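PDB 3MPX: FYVE, RhoGEF and PH domain-containing protein 5 from Homo sapiens, which activates the small GTPase CDC42 by promoting exchange of bound GDP for free GTP, and of which this chain includes the DH and first PH domains. Local coordinates for residues A36-L41 with L85-L90; A55-D60 with E71-L76; T122-F127 with R168-L173. All blocks are in the same frame, centred on the assembly; numbering follows the deposited sequence.

Contact 1: A36-L41 with L85-L90; sequences AYVEML and LHQGIL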
loop_
_atom_site.group_PDB
_atom_site.type_symbol
_atom_site.label_atom_id
_atom_site.label_comp_id
_atom_site.label_asym_id
_atom_site.label_seq_id
_atom_site.Cartn_x
_atom_site.Cartn_y
_atom_site.Cartn_z
ATOM N N ALA A 36 9.217 6.423 10.771
ATOM C CA ALA A 36 7.809 6.196 11.097
ATOM C C ALA A 36 7.422 4.715 11.079
ATOM O O ALA A 36 6.562 4.307 11.867
ATOM C CB ALA A 36 6.938 6.971 10.138
ATOM N N TYR A 37 8.059 3.923 10.180
ATOM C CA TYR A 37 7.835 2.497 9.993
ATOM C C TYR A 37 8.456 1.681 11.121
ATOM O O TYR A 37 7.845 0.713 11.588
ATOM C CB TYR A 37 8.393 2.059 8.639
ATOM C CG TYR A 37 8.143 0.607 8.302
ATOM C CD1 TYR A 37 6.845 0.126 8.111
ATOM C CD2 TYR A 37 9.202 -0.288 8.157
ATOM C CE1 TYR A 37 6.608 -1.214 7.795
ATOM C CE2 TYR A 37 8.979 -1.624 7.817
ATOM C CZ TYR A 37 7.681 -2.081 7.636
ATOM O OH TYR A 37 7.455 -3.381 7.274
ATOM N N VAL A 38 9.668 2.078 11.557
ATOM C CA VAL A 38 10.434 1.437 12.629
ATOM C C VAL A 38 9.724 1.688 13.973
ATOM O O VAL A 38 9.617 0.772 14.788
ATOM C CB VAL A 38 11.909 1.889 12.597
ATOM C CG1 VAL A 38 12.651 1.473 13.860
ATOM C CG2 VAL A 38 12.602 1.325 11.365
ATOM N N GLU A 39 9.157 2.896 14.148
ATOM C CA GLU A 39 8.349 3.304 15.304
ATOM C C GLU A 39 7.086 2.409 15.343
ATOM O O GLU A 39 6.683 1.937 16.406
ATOM C CB GLU A 39 7.969 4.796 15.142
ATOM C CG GLU A 39 6.922 5.343 16.113
ATOM C CD GLU A 39 7.405 5.898 17.441
ATOM O OE1 GLU A 39 6.545 6.369 18.222
ATOM O OE2 GLU A 39 8.630 5.867 17.708
HETATM N N MSE A 40 6.496 2.160 14.172
HETATM C CA MSE A 40 5.316 1.339 14.021
HETATM C C MSE A 40 5.630 -0.117 14.299
HETATM O O MSE A 40 4.841 -0.777 14.972
HETATM C CB MSE A 40 4.721 1.532 12.619
HETATM C CG MSE A 40 3.370 0.861 12.432
HETATM SE SE MSE A 40 3.582 -0.998 11.875
HETATM C CE MSE A 40 3.759 -0.714 9.960
ATOM N N LEU A 41 6.772 -0.624 13.797
ATOM C CA LEU A 41 7.136 -2.026 14.022
ATOM C C LEU A 41 7.453 -2.297 15.478
ATOM O O LEU A 41 7.216 -3.410 15.946
ATOM C CB LEU A 41 8.299 -2.509 13.136
ATOM C CG LEU A 41 8.085 -2.592 11.626
ATOM C CD1 LEU A 41 9.365 -2.948 10.967
ATOM C CD2 LEU A 41 7.037 -3.616 11.258
ATOM N N LEU A 85 15.406 -5.991 11.164
ATOM C CA LEU A 85 15.842 -5.731 9.791
ATOM C C LEU A 85 15.749 -4.250 9.481
ATOM O O LEU A 85 16.726 -3.667 9.004
ATOM C CB LEU A 85 15.048 -6.580 8.767
ATOM C CG LEU A 85 14.905 -6.054 7.324
ATOM C CD1 LEU A 85 16.195 -6.177 6.532
ATOM C CD2 LEU A 85 13.765 -6.737 6.603
ATOM N N HIS A 86 14.597 -3.640 9.808
ATOM C CA HIS A 86 14.306 -2.243 9.544
ATOM C C HIS A 86 15.010 -1.313 10.530
ATOM O O HIS A 86 15.445 -0.225 10.119
ATOM C CB HIS A 86 12.800 -2.023 9.453
ATOM C CG HIS A 86 12.231 -2.714 8.249
ATOM N ND1 HIS A 86 12.269 -2.129 6.997
ATOM C CD2 HIS A 86 11.743 -3.965 8.125
ATOM C CE1 HIS A 86 11.739 -3.016 6.171
ATOM N NE2 HIS A 86 11.425 -4.138 6.802
ATOM N N GLN A 87 15.228 -1.766 11.788
ATOM C CA GLN A 87 16.023 -0.991 12.750
ATOM C C GLN A 87 17.433 -0.746 12.136
ATOM O O GLN A 87 17.907 0.386 12.155
ATOM C CB GLN A 87 16.141 -1.714 14.101
ATOM C CG GLN A 87 15.095 -1.270 15.106
ATOM C CD GLN A 87 15.190 -2.011 16.422
ATOM O OE1 GLN A 87 15.229 -3.252 16.484
ATOM N NE2 GLN A 87 15.167 -1.261 17.514
ATOM N N GLY A 88 18.007 -1.782 11.514
ATOM C CA GLY A 88 19.292 -1.718 10.833
ATOM C C GLY A 88 19.314 -0.821 9.612
ATOM O O GLY A 88 20.266 -0.048 9.457
ATOM N N ILE A 89 18.273 -0.941 8.717
ATOM C CA ILE A 89 18.072 -0.136 7.501
ATOM C C ILE A 89 18.064 1.360 7.915
ATOM O O ILE A 89 18.824 2.144 7.356
ATOM C CB ILE A 89 16.782 -0.571 6.723
ATOM C CG1 ILE A 89 17.036 -1.845 5.906
ATOM C CG2 ILE A 89 16.233 0.555 5.812
ATOM C CD1 ILE A 89 15.832 -2.469 5.256
ATOM N N LEU A 90 17.257 1.720 8.935
ATOM C CA LEU A 90 17.190 3.060 9.522
ATOM C C LEU A 90 18.591 3.571 9.980
ATOM O O LEU A 90 18.962 4.678 9.615
ATOM C CB LEU A 90 16.193 3.067 10.710
ATOM C CG LEU A 90 16.006 4.386 11.491
ATOM C CD1 LEU A 90 15.770 5.555 10.556
ATOM C CD2 LEU A 90 14.850 4.286 12.465
#
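Val38 and Gln87 bring their CA atoms to 6.1 Å where the helical segments 36-41 and 85-90 run nearly antiparallel, their axes 9.5 Å apart at closest approach and their directions at 153°. The central event is a T-shaped (edge-to-face) stack: Tyr37 drives the CE2 corner of its ring over the middle of the His86 imidazole, with the two planes at 83° and the centroids 4.7 Å apart. CE2 comes as near as 3.4 Å to ND1 of His86. Tyr37 holds CG anti to the backbone N (chi1 -177°), which swings the ring across to its partner, and its hydroxyl hydrogen-bonds to the backbone O of Val169. His86 suits a buried place because both ring nitrogens find mates, ND1 at Glu34 and NE2 at His120; the Glu34 carboxylate would probably favour a proton on ND1. Leu41 adds its CD1 methyl, 3.8 Å from CD2 of His86. Val38, whose branched side chain is short enough for so close a backbone approach, sets CG2 3.5 Å from the carbonyl O of His86 and takes the CD2 methyl of Leu90 against its CB at 3.8 Å. Were His86 an alanine, the Tyr37 edge would probably lose the aromatic face it rests on, and Glu34 and His120 their imidazole partner. Such close pairing of long antiparallel helices, 21-59 with 66-98, belongs to the elongated helical bundle of the DH (RhoGEF) domain.

Contact 2: A55-D60 with E71-L76; sequences ALDDMD and ELRQGL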
loop_
_atom_site.group_PDB
_atom_site.type_symbol
_atom_site.label_atom_id
_atom_site.label_comp_id
_atom_site.label_asym_id
_atom_site.label_seq_id
_atom_site.Cartn_x
_atom_site.Cartn_y
_atom_site.Cartn_z
ATOM N N ALA A 55 -0.160 -14.111 26.187
ATOM C CA ALA A 55 -1.416 -14.867 26.225
ATOM C C ALA A 55 -1.190 -16.338 25.869
ATOM O O ALA A 55 -1.507 -17.194 26.690
ATOM C CB ALA A 55 -2.449 -14.245 25.292
ATOM N N LEU A 56 -0.615 -16.632 24.669
ATOM C CA LEU A 56 -0.354 -17.993 24.172
ATOM C C LEU A 56 0.454 -18.829 25.175
ATOM O O LEU A 56 0.109 -19.994 25.380
ATOM C CB LEU A 56 0.298 -17.995 22.768
ATOM C CG LEU A 56 -0.532 -17.446 21.581
ATOM C CD1 LEU A 56 0.286 -17.434 20.297
ATOM C CD2 LEU A 56 -1.812 -18.229 21.370
ATOM N N ASP A 57 1.455 -18.213 25.867
ATOM C CA ASP A 57 2.248 -18.850 26.938
ATOM C C ASP A 57 1.346 -19.323 28.090
ATOM O O ASP A 57 1.610 -20.393 28.655
ATOM C CB ASP A 57 3.339 -17.916 27.491
ATOM C CG ASP A 57 4.541 -17.647 26.588
ATOM O OD1 ASP A 57 4.807 -18.470 25.672
ATOM O OD2 ASP A 57 5.230 -16.620 26.806
ATOM N N ASP A 58 0.263 -18.547 28.414
ATOM C CA ASP A 58 -0.711 -18.900 29.461
ATOM C C ASP A 58 -1.603 -20.054 28.995
ATOM O O ASP A 58 -1.974 -20.929 29.790
ATOM C CB ASP A 58 -1.600 -17.699 29.821
ATOM C CG ASP A 58 -0.964 -16.544 30.570
ATOM O OD1 ASP A 58 0.085 -16.751 31.203
ATOM O OD2 ASP A 58 -1.561 -15.445 30.578
HETATM N N MSE A 59 -1.964 -20.034 27.702
HETATM C CA MSE A 59 -2.851 -21.019 27.077
HETATM C C MSE A 59 -2.213 -22.372 26.928
HETATM O O MSE A 59 -2.926 -23.354 26.712
HETATM C CB MSE A 59 -3.356 -20.537 25.729
HETATM C CG MSE A 59 -4.265 -19.345 25.825
HETATM SE SE MSE A 59 -4.519 -18.617 24.048
HETATM C CE MSE A 59 -4.035 -16.964 24.432
ATOM N N ASP A 60 -0.880 -22.449 27.064
ATOM C CA ASP A 60 -0.188 -23.732 27.011
ATOM C C ASP A 60 -0.733 -24.666 28.106
ATOM O O ASP A 60 -0.962 -25.843 27.835
ATOM C CB ASP A 60 1.323 -23.532 27.145
ATOM C CG ASP A 60 1.981 -22.955 25.904
ATOM O OD1 ASP A 60 1.671 -23.433 24.786
ATOM O OD2 ASP A 60 2.851 -22.068 26.053
ATOM N N GLU A 71 1.008 -22.549 15.053
ATOM C CA GLU A 71 0.941 -21.836 13.792
ATOM C C GLU A 71 0.922 -20.341 14.075
ATOM O O GLU A 71 1.706 -19.619 13.460
ATOM C CB GLU A 71 -0.246 -22.315 12.959
ATOM C CG GLU A 71 0.044 -23.633 12.242
ATOM C CD GLU A 71 -1.040 -24.266 11.386
ATOM O OE1 GLU A 71 -2.001 -23.567 10.986
ATOM O OE2 GLU A 71 -0.903 -25.476 11.092
ATOM N N LEU A 72 0.146 -19.884 15.095
ATOM C CA LEU A 72 0.169 -18.474 15.511
ATOM C C LEU A 72 1.595 -18.037 15.907
ATOM O O LEU A 72 2.086 -17.011 15.429
ATOM C CB LEU A 72 -0.764 -18.238 16.688
ATOM C CG LEU A 72 -2.191 -17.933 16.338
ATOM C CD1 LEU A 72 -3.116 -18.316 17.483
ATOM C CD2 LEU A 72 -2.355 -16.480 15.908
ATOM N N ARG A 73 2.271 -18.858 16.732
ATOM C CA ARG A 73 3.636 -18.619 17.183
ATOM C C ARG A 73 4.657 -18.498 16.025
ATOM O O ARG A 73 5.578 -17.675 16.116
ATOM C CB ARG A 73 4.063 -19.733 18.147
ATOM C CG ARG A 73 3.592 -19.511 19.560
ATOM C CD ARG A 73 4.428 -20.300 20.523
ATOM N NE ARG A 73 4.069 -20.023 21.915
ATOM C CZ ARG A 73 3.249 -20.777 22.634
ATOM N NH1 ARG A 73 2.666 -21.841 22.092
ATOM N NH2 ARG A 73 2.997 -20.469 23.897
ATOM N N GLN A 74 4.492 -19.316 14.951
ATOM C CA GLN A 74 5.401 -19.327 13.794
ATOM C C GLN A 74 5.268 -18.033 12.983
ATOM O O GLN A 74 6.259 -17.346 12.799
ATOM C CB GLN A 74 5.200 -20.600 12.932
ATOM C CG GLN A 74 6.403 -21.051 12.081
ATOM C CD GLN A 74 7.793 -20.868 12.679
ATOM O OE1 GLN A 74 8.594 -20.068 12.194
ATOM N NE2 GLN A 74 8.127 -21.601 13.733
ATOM N N GLY A 75 4.039 -17.681 12.600
ATOM C CA GLY A 75 3.700 -16.459 11.876
ATOM C C GLY A 75 4.056 -15.217 12.662
ATOM O O GLY A 75 4.538 -14.242 12.090
ATOM N N LEU A 76 3.878 -15.257 13.986
ATOM C CA LEU A 76 4.223 -14.129 14.868
ATOM C C LEU A 76 5.719 -13.987 15.091
ATOM O O LEU A 76 6.142 -12.914 15.483
ATOM C CB LEU A 76 3.512 -14.237 16.233
ATOM C CG LEU A 76 2.050 -13.792 16.247
ATOM C CD1 LEU A 76 1.272 -14.526 17.281
ATOM C CD2 LEU A 76 1.940 -12.330 16.481
#
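NH2 of Arg73 is gripped by two carboxylates of the opposing segment, Asp57 and Asp60, in a salt-bridge network. Its bond to OD1 of Asp57 is fairly straight, 158° at the hydrogen and 3.2 Å long; it meets that oxygen on the anti side and lies close to the guanidinium plane. Asp60 comes from the opposite direction, its carboxylate plane 15° from that of the guanidinium: OD2, oblique to the group, lies 2.7 Å from NH2 in a bent, weak bond, while OD1 receives NH1 at 3.3 Å through its syn lone pair. Arginine suits this position because its long chain, extended from CG to NE, spans the gap between helices whose axes stay 11.6 Å apart, and its flat head can serve two acids at once. Held by both, the guanidinium is probably restrained from turning. Its charge is shared further, since Glu70 also pairs with NH1, and Arg69 pairs with OD1 of Asp60; this alternation of signs probably keeps all these groups ionised. Beneath the polar layer, Leu56 places CB over one face of the guanidinium, 3.8 Å from NH2. With CG anti to its carbonyl carbon (chi1 -65°), Leu56 carries CD1 inward to within 3.8 Å of CB of Leu72, and more loosely to CD1 of Leu76. The charged groups thus lie on the more exposed side and the leucines on the buried one, at the end of helix 21-59, where the chain turns back into helix 66-98; helix 142-152 packs on Leu56 through Leu144, and helix 117-138 on Leu72 through Leu134.

Contact 3: T122-F127 with R168-L173; sequences THILQF and RVVQRL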
loop_
_atom_site.group_PDB
_atom_site.type_symbol
_atom_site.label_atom_id
_atom_site.label_comp_id
_atom_site.label_asym_id
_atom_site.label_seq_id
_atom_site.Cartn_x
_atom_site.Cartn_y
_atom_site.Cartn_z
ATOM N N THR A 122 8.585 -14.868 3.996
ATOM C CA THR A 122 8.124 -15.888 4.931
ATOM C C THR A 122 6.857 -15.407 5.652
ATOM O O THR A 122 5.943 -16.203 5.851
ATOM C CB THR A 122 9.286 -16.228 5.870
ATOM O OG1 THR A 122 10.259 -16.934 5.110
ATOM C CG2 THR A 122 8.879 -17.078 7.032
ATOM N N HIS A 123 6.806 -14.105 6.025
ATOM C CA HIS A 123 5.664 -13.502 6.709
ATOM C C HIS A 123 4.456 -13.493 5.799
ATOM O O HIS A 123 3.393 -13.939 6.207
ATOM C CB HIS A 123 5.990 -12.086 7.193
ATOM C CG HIS A 123 4.859 -11.411 7.920
ATOM N ND1 HIS A 123 4.462 -10.114 7.601
ATOM C CD2 HIS A 123 4.091 -11.863 8.938
ATOM C CE1 HIS A 123 3.478 -9.826 8.432
ATOM N NE2 HIS A 123 3.215 -10.848 9.251
ATOM N N ILE A 124 4.647 -13.039 4.547
ATOM C CA ILE A 124 3.647 -12.970 3.480
ATOM C C ILE A 124 3.039 -14.364 3.236
ATOM O O ILE A 124 1.819 -14.475 3.201
ATOM C CB ILE A 124 4.348 -12.407 2.207
ATOM C CG1 ILE A 124 4.383 -10.858 2.223
ATOM C CG2 ILE A 124 3.711 -12.940 0.927
ATOM C CD1 ILE A 124 5.408 -10.229 1.329
ATOM N N LEU A 125 3.895 -15.416 3.108
ATOM C CA LEU A 125 3.511 -16.803 2.834
ATOM C C LEU A 125 2.550 -17.401 3.849
ATOM O O LEU A 125 1.728 -18.236 3.466
ATOM C CB LEU A 125 4.747 -17.732 2.701
ATOM C CG LEU A 125 5.596 -17.600 1.426
ATOM C CD1 LEU A 125 6.865 -18.294 1.576
ATOM C CD2 LEU A 125 4.883 -18.090 0.195
ATOM N N GLN A 126 2.643 -16.995 5.122
ATOM C CA GLN A 126 1.751 -17.518 6.174
ATOM C C GLN A 126 0.791 -16.452 6.767
ATOM O O GLN A 126 -0.021 -16.772 7.641
ATOM C CB GLN A 126 2.552 -18.234 7.281
ATOM C CG GLN A 126 3.624 -17.381 7.924
ATOM C CD GLN A 126 4.710 -18.230 8.518
ATOM O OE1 GLN A 126 4.491 -19.058 9.424
ATOM N NE2 GLN A 126 5.919 -17.993 8.059
ATOM N N PHE A 127 0.835 -15.222 6.223
ATOM C CA PHE A 127 0.045 -14.056 6.625
ATOM C C PHE A 127 -1.451 -14.388 6.873
ATOM O O PHE A 127 -1.892 -14.360 8.025
ATOM C CB PHE A 127 0.210 -12.943 5.574
ATOM C CG PHE A 127 -0.249 -11.580 6.006
ATOM C CD1 PHE A 127 0.635 -10.685 6.590
ATOM C CD2 PHE A 127 -1.570 -11.174 5.805
ATOM C CE1 PHE A 127 0.200 -9.415 7.003
ATOM C CE2 PHE A 127 -2.005 -9.907 6.214
ATOM C CZ PHE A 127 -1.117 -9.033 6.801
ATOM N N ARG A 168 -0.100 -3.033 6.937
ATOM C CA ARG A 168 0.808 -1.899 7.107
ATOM C C ARG A 168 2.287 -2.349 7.150
ATOM O O ARG A 168 3.152 -1.610 6.688
ATOM C CB ARG A 168 0.420 -1.074 8.348
ATOM C CG ARG A 168 -0.535 0.076 8.052
ATOM C CD ARG A 168 -1.173 0.598 9.314
ATOM N NE ARG A 168 -2.639 0.602 9.233
ATOM C CZ ARG A 168 -3.451 0.938 10.234
ATOM N NH1 ARG A 168 -2.951 1.301 11.412
ATOM N NH2 ARG A 168 -4.767 0.912 10.066
ATOM N N VAL A 169 2.556 -3.579 7.636
ATOM C CA VAL A 169 3.880 -4.210 7.643
ATOM C C VAL A 169 4.299 -4.491 6.183
ATOM O O VAL A 169 5.315 -3.969 5.742
ATOM C CB VAL A 169 3.888 -5.487 8.538
ATOM C CG1 VAL A 169 5.120 -6.370 8.307
ATOM C CG2 VAL A 169 3.750 -5.116 10.011
ATOM N N VAL A 170 3.482 -5.265 5.433
ATOM C CA VAL A 170 3.679 -5.696 4.037
ATOM C C VAL A 170 3.622 -4.510 3.033
ATOM O O VAL A 170 4.125 -4.614 1.916
ATOM C CB VAL A 170 2.604 -6.772 3.705
ATOM C CG1 VAL A 170 2.788 -7.380 2.310
ATOM C CG2 VAL A 170 2.562 -7.857 4.767
ATOM N N GLN A 171 2.964 -3.425 3.412
ATOM C CA GLN A 171 2.786 -2.252 2.567
ATOM C C GLN A 171 4.129 -1.490 2.314
ATOM O O GLN A 171 4.332 -0.956 1.215
ATOM C CB GLN A 171 1.689 -1.369 3.193
ATOM C CG GLN A 171 1.636 0.077 2.752
ATOM C CD GLN A 171 0.654 0.824 3.597
ATOM O OE1 GLN A 171 -0.486 1.008 3.205
ATOM N NE2 GLN A 171 1.059 1.227 4.795
ATOM N N ARG A 172 5.052 -1.491 3.302
ATOM C CA ARG A 172 6.358 -0.834 3.162
ATOM C C ARG A 172 7.112 -1.304 1.914
ATOM O O ARG A 172 7.850 -0.519 1.305
ATOM C CB ARG A 172 7.225 -1.104 4.395
ATOM C CG ARG A 172 8.465 -0.212 4.510
ATOM C CD ARG A 172 8.150 1.281 4.583
ATOM N NE ARG A 172 9.382 2.063 4.594
ATOM C CZ ARG A 172 9.518 3.271 4.070
ATOM N NH1 ARG A 172 10.676 3.904 4.149
ATOM N NH2 ARG A 172 8.496 3.858 3.457
ATOM N N LEU A 173 6.940 -2.599 1.561
ATOM C CA LEU A 173 7.560 -3.221 0.406
ATOM C C LEU A 173 7.119 -2.559 -0.904
ATOM O O LEU A 173 7.962 -2.311 -1.757
ATOM C CB LEU A 173 7.278 -4.733 0.408
ATOM C CG LEU A 173 7.797 -5.541 1.625
ATOM C CD1 LEU A 173 7.414 -7.001 1.508
ATOM C CD2 LEU A 173 9.327 -5.394 1.814
#
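Phe127 (chi1 -165°) and His123 (chi1 -179°) both hold CG anti to the backbone N, and this sends their rings, one helical turn apart, toward the segment 168-173. Ile124 takes the other course: its CG1 stands anti to the carbonyl carbon, and the chain continues extended, so that CD1 comes up to the partner helix although CB does not point at it. Val170 receives all three. Its CG2 methyl meets the Phe127 ring obliquely, 3.6 Å from CE1, and also lies near ND1 of His123; its other methyl, CG1, is 3.8 Å from CG1 of Ile124. A beta-branched residue suits this place, because its two methyls diverge and serve separate neighbours. Ile124 goes on to meet Leu173 tip to tip, CD1 against CD1 at 3.8 Å, the longer chains of isoleucine and leucine letting their ends meet. At the other flank Val169 sets CG1 3.8 Å from CE1 of His123, the two side chains crossing at about a right angle. The axes of the two segments come within 11.1 Å, their directions 132° apart, and more than half of the buried surface belongs to Ile124 and Val170. His123 contributes mainly the CE1-ND1 side of its imidazole here, while NE2 hydrogen-bonds to the hydroxyl of Tyr130. Within its own helix the same imidazole abuts Phe127, its ND1 lying at the edge of the phenyl ring and in the ring plane. Between helices 117-138 and 162-184 the contact rests on methyl and ring packing: its hold comes from excluding water and matching shape, so it probably depends more on side-chain volume than on charge.

In the fold
Contacts 1 and 2 join the same two helices, 21-59 and 66-98, at points whose centres lie 24 Å apart, and their chemistry follows depth: contact 1 is buried and relies on rings and aliphatic groups, whereas contact 2, toward the tip of the helix pair, is partly exposed and has charged groups on its exposed side. Contact 3, also buried and the nearest of the three to the centre of the chain, joins helices 117-138 and 162-184 by apolar packing. It touches contact 1 directly, where Tyr37 packs on Arg172 and Met40 on Arg168, and brushes contact 2 at Gln126 and Gly75. All three lie within the DH domain.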